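Local coordinates for sulfur oxidation protein SOXB (Thermus thermophilus, PDB 2WDD), which hydrolyses a sulfur-sulfur bond, as the thiosulfohydrolase of the Sox sulfur oxidation pathway, and carries a pair of manganese ions, at residues W381-G386 and R468-R473. Residues are numbered along the deposited sequence; the frame is centred on the assembly and turned at random. Where two conformers were deposited one is given.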
ATOM      1  N   TRP A 381     -11.198  11.546  -2.870  1.00  9.21           N
ATOM      2  CA  TRP A 381     -10.349  12.128  -1.833  1.00  9.06           C
ATOM      3  C   TRP A 381      -9.359  13.100  -2.479  1.00 10.43           C
ATOM      4  O   TRP A 381      -9.185  14.217  -2.000  1.00  9.78           O
ATOM      5  CB  TRP A 381      -9.567  11.061  -1.048  1.00  7.62           C
ATOM      6  CG  TRP A 381      -8.459  11.699  -0.226  1.00  7.95           C
ATOM      7  CD1 TRP A 381      -7.126  11.729  -0.530  1.00 10.12           C
ATOM      8  CD2 TRP A 381      -8.626  12.560   0.916  1.00  8.38           C
ATOM      9  NE1 TRP A 381      -6.446  12.500   0.391  1.00  9.95           N
ATOM     10  CE2 TRP A 381      -7.345  13.013   1.290  1.00 11.23           C
ATOM     11  CE3 TRP A 381      -9.733  12.937   1.697  1.00  9.72           C
ATOM     12  CZ2 TRP A 381      -7.137  13.849   2.396  1.00 10.69           C
ATOM     13  CZ3 TRP A 381      -9.526  13.771   2.791  1.00 10.81           C
ATOM     14  CH2 TRP A 381      -8.241  14.220   3.125  1.00 11.46           C
ATOM     15  N   ASP A 382      -8.706  12.689  -3.566  1.00  8.08           N
ATOM     16  CA  ASP A 382      -7.715  13.567  -4.180  1.00  7.64           C
ATOM     17  C   ASP A 382      -8.355  14.813  -4.773  1.00 10.88           C
ATOM     18  O   ASP A 382      -7.745  15.892  -4.793  1.00 10.92           O
ATOM     19  CB  ASP A 382      -6.855  12.827  -5.198  1.00  8.35           C
ATOM     20  CG  ASP A 382      -5.969  11.783  -4.553  1.00  9.51           C
ATOM     21  OD1 ASP A 382      -5.236  12.118  -3.597  1.00 11.37           O
ATOM     22  OD2 ASP A 382      -6.081  10.599  -4.928  1.00 10.08           O
ATOM     23  N   GLN A 383      -9.597  14.688  -5.230  1.00  8.44           N
ATOM     24  CA  GLN A 383     -10.284  15.867  -5.723  1.00  9.43           C
ATOM     25  C   GLN A 383     -10.531  16.821  -4.555  1.00 11.43           C
ATOM     26  O   GLN A 383     -10.354  18.034  -4.695  1.00 11.45           O
ATOM     27  CB  GLN A 383     -11.577  15.541  -6.468  1.00 11.51           C
ATOM     28  CG  GLN A 383     -12.300  16.825  -6.840  1.00 13.07           C
ATOM     29  CD  GLN A 383     -13.467  16.634  -7.763  1.00 23.87           C
ATOM     30  OE1 GLN A 383     -13.494  15.709  -8.565  1.00 17.01           O
ATOM     31  NE2 GLN A 383     -14.427  17.559  -7.697  1.00 18.33           N
ATOM     32  N   LEU A 384     -10.921  16.284  -3.402  1.00  9.08           N
ATOM     33  CA  LEU A 384     -11.149  17.121  -2.228  0.50  8.73           C
ATOM     34  C   LEU A 384      -9.879  17.908  -1.894  1.00 12.16           C
ATOM     35  O   LEU A 384      -9.931  19.114  -1.630  1.00 11.67           O
ATOM     36  CB  LEU A 384     -11.568  16.254  -1.037  0.50  8.30           C
ATOM     37  CG  LEU A 384     -11.841  16.959   0.292  0.50 11.59           C
ATOM     38  CD1 LEU A 384     -12.660  16.051   1.201  0.50 11.07           C
ATOM     39  CD2 LEU A 384     -10.533  17.346   0.963  0.50 12.35           C
ATOM     40  N   VAL A 385      -8.731  17.230  -1.912  1.00  9.32           N
ATOM     41  CA  VAL A 385      -7.473  17.908  -1.618  1.00  9.11           C
ATOM     42  C   VAL A 385      -7.238  19.026  -2.644  1.00 11.96           C
ATOM     43  O   VAL A 385      -6.842  20.138  -2.289  1.00 12.28           O
ATOM     44  CB  VAL A 385      -6.299  16.916  -1.576  1.00 11.06           C
ATOM     45  CG1 VAL A 385      -4.957  17.668  -1.463  1.00 10.49           C
ATOM     46  CG2 VAL A 385      -6.471  15.936  -0.423  1.00 10.55           C
ATOM     47  N   GLY A 386      -7.523  18.752  -3.915  1.00  9.35           N
ATOM     48  CA  GLY A 386      -7.363  19.748  -4.953  1.00  9.76           C
ATOM     49  C   GLY A 386      -8.235  20.960  -4.686  1.00 13.08           C
ATOM     50  O   GLY A 386      -7.778  22.094  -4.837  1.00 12.31           O
ATOM     51  N   ARG A 468      -2.774  12.616  -9.589  1.00  8.38           N
ATOM     52  CA  ARG A 468      -4.068  13.228  -9.882  1.00  8.49           C
ATOM     53  C   ARG A 468      -3.851  14.723 -10.015  1.00 12.67           C
ATOM     54  O   ARG A 468      -3.244  15.337  -9.145  1.00 13.13           O
ATOM     55  CB  ARG A 468      -5.067  12.940  -8.764  1.00  9.00           C
ATOM     56  CG  ARG A 468      -5.386  11.455  -8.595  1.00 10.68           C
ATOM     57  CD  ARG A 468      -4.299  10.690  -7.812  1.00 12.28           C
ATOM     58  NE  ARG A 468      -4.900   9.515  -7.194  1.00  9.51           N
ATOM     59  CZ  ARG A 468      -5.054   8.331  -7.788  1.00 10.15           C
ATOM     60  NH1 ARG A 468      -4.527   8.092  -8.990  1.00  9.32           N
ATOM     61  NH2 ARG A 468      -5.705   7.371  -7.141  1.00 10.10           N
ATOM     62  N   VAL A 469      -4.303  15.297 -11.122  1.00 10.80           N
ATOM     63  CA  VAL A 469      -4.077  16.713 -11.377  1.00  9.98           C
ATOM     64  C   VAL A 469      -5.376  17.490 -11.428  1.00 13.14           C
ATOM     65  O   VAL A 469      -6.079  17.499 -12.438  1.00 13.29           O
ATOM     66  CB  VAL A 469      -3.237  16.947 -12.640  1.00 13.31           C
ATOM     67  CG1 VAL A 469      -2.714  18.379 -12.639  1.00 13.09           C
ATOM     68  CG2 VAL A 469      -2.081  15.943 -12.711  1.00 12.94           C
ATOM     69  N   PHE A 470      -5.709  18.099 -10.305  1.00 10.43           N
ATOM     70  CA  PHE A 470      -6.940  18.866 -10.222  1.00 11.10           C
ATOM     71  C   PHE A 470      -6.736  20.183 -10.952  1.00 13.50           C
ATOM     72  O   PHE A 470      -5.745  20.878 -10.712  1.00 13.35           O
ATOM     73  CB  PHE A 470      -7.298  19.126  -8.767  1.00 13.00           C
ATOM     74  CG  PHE A 470      -8.637  19.772  -8.589  1.00 13.69           C
ATOM     75  CD1 PHE A 470      -9.796  19.132  -9.009  1.00 15.17           C
ATOM     76  CD2 PHE A 470      -8.733  21.024  -8.018  1.00 15.57           C
ATOM     77  CE1 PHE A 470     -11.025  19.743  -8.867  1.00 15.96           C
ATOM     78  CE2 PHE A 470      -9.972  21.636  -7.864  1.00 17.93           C
ATOM     79  CZ  PHE A 470     -11.108  20.999  -8.288  1.00 15.20           C
ATOM     80  N   GLY A 471      -7.659  20.516 -11.852  1.00 11.53           N
ATOM     81  CA  GLY A 471      -7.565  21.730 -12.652  1.00 12.75           C
ATOM     82  C   GLY A 471      -7.252  21.427 -14.107  1.00 16.58           C
ATOM     83  O   GLY A 471      -7.241  22.312 -14.962  1.00 15.65           O
ATOM     84  N   LEU A 472      -7.010  20.157 -14.389  1.00 13.78           N
ATOM     85  CA  LEU A 472      -6.666  19.713 -15.724  1.00 14.28           C
ATOM     86  C   LEU A 472      -7.568  18.547 -16.133  1.00 14.06           C
ATOM     87  O   LEU A 472      -8.142  17.854 -15.279  1.00 12.34           O
ATOM     88  CB  LEU A 472      -5.186  19.270 -15.688  1.00 15.86           C
ATOM     89  CG  LEU A 472      -4.520  18.425 -16.761  1.00 21.19           C
ATOM     90  CD1 LEU A 472      -3.019  18.678 -16.707  1.00 21.43           C
ATOM     91  CD2 LEU A 472      -4.825  16.962 -16.518  1.00 20.29           C
ATOM     92  N   ARG A 473      -7.710  18.367 -17.441  1.00 11.02           N
ATOM     93  CA  ARG A 473      -8.467  17.264 -18.025  0.50 11.10           C
ATOM     94  C   ARG A 473      -7.618  16.729 -19.177  1.00 14.79           C
ATOM     95  O   ARG A 473      -6.902  17.498 -19.828  1.00 13.96           O
ATOM     96  CB  ARG A 473      -9.820  17.748 -18.562  0.50 11.78           C
ATOM     97  CG  ARG A 473     -10.922  17.788 -17.521  0.50 13.79           C
ATOM     98  CD  ARG A 473     -12.162  18.511 -18.033  0.50 20.87           C
ATOM     99  NE  ARG A 473     -12.752  17.866 -19.203  0.50 28.12           N
ATOM    100  CZ  ARG A 473     -13.827  17.083 -19.166  0.50 42.06           C
ATOM    101  NH1 ARG A 473     -14.426  16.827 -18.011  0.50 30.29           N
ATOM    102  NH2 ARG A 473     -14.302  16.549 -20.285  0.50 26.85           N
TER
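D382 and R468 meet where helix segment 381-386 lies against strand 468-470, the two axes 8.3 Å apart at closest approach and their N-to-C directions 40° apart. The backbones draw together: the CA atoms of D382 and R468 stand 6.8 Å apart, those of G386 and F470 5.4 Å. The pair illustrates how a helix can be fastened to a sheet by a charge at one end and a ring at the other. The R468 chain is bent at chi2 (80°), bringing NE to D382 OD2 in a 2.8 Å salt bridge. The oxygen lies nearly in the guanidinium plane, yet the donor comes from above the carboxylate, and the two planes stand steeply to one another. D382 OD2 also bonds S379 OG and OD1 pairs with K373, leaving the carboxylate held at both oxygens; R468 NH1 bonds V466 O, and NH2 bonds D375 O and K373 O. With R468 cut back to an alanine, D382 would probably keep K373 but lose the guanidinium charge, and those carbonyls its N-H groups.

At the other end, F470, its CG anti to the backbone N (chi1 -173°), brings its ring alongside the helix. Q383 O lies over one face, and the aliphatic CG of Q383 touches F470 CE1 at 3.8 Å. The bare backbone of G386 admits F470 CD2 to 3.4 Å from its C atom; a side-chain carbon at G386 would run into F470 CB.

The type II turn from V469 to L472, with F470 and G471 at its centre, leads into strand 472-476 of another sheet. Strand 468-470 pairs antiparallel with 398-401, whose S401 also touches D382 and V385, while V469 packs on helix 439-453; the contact thus joins helix 380-392 to a sheet edge within the 5'-nucleotidase C-terminal family region.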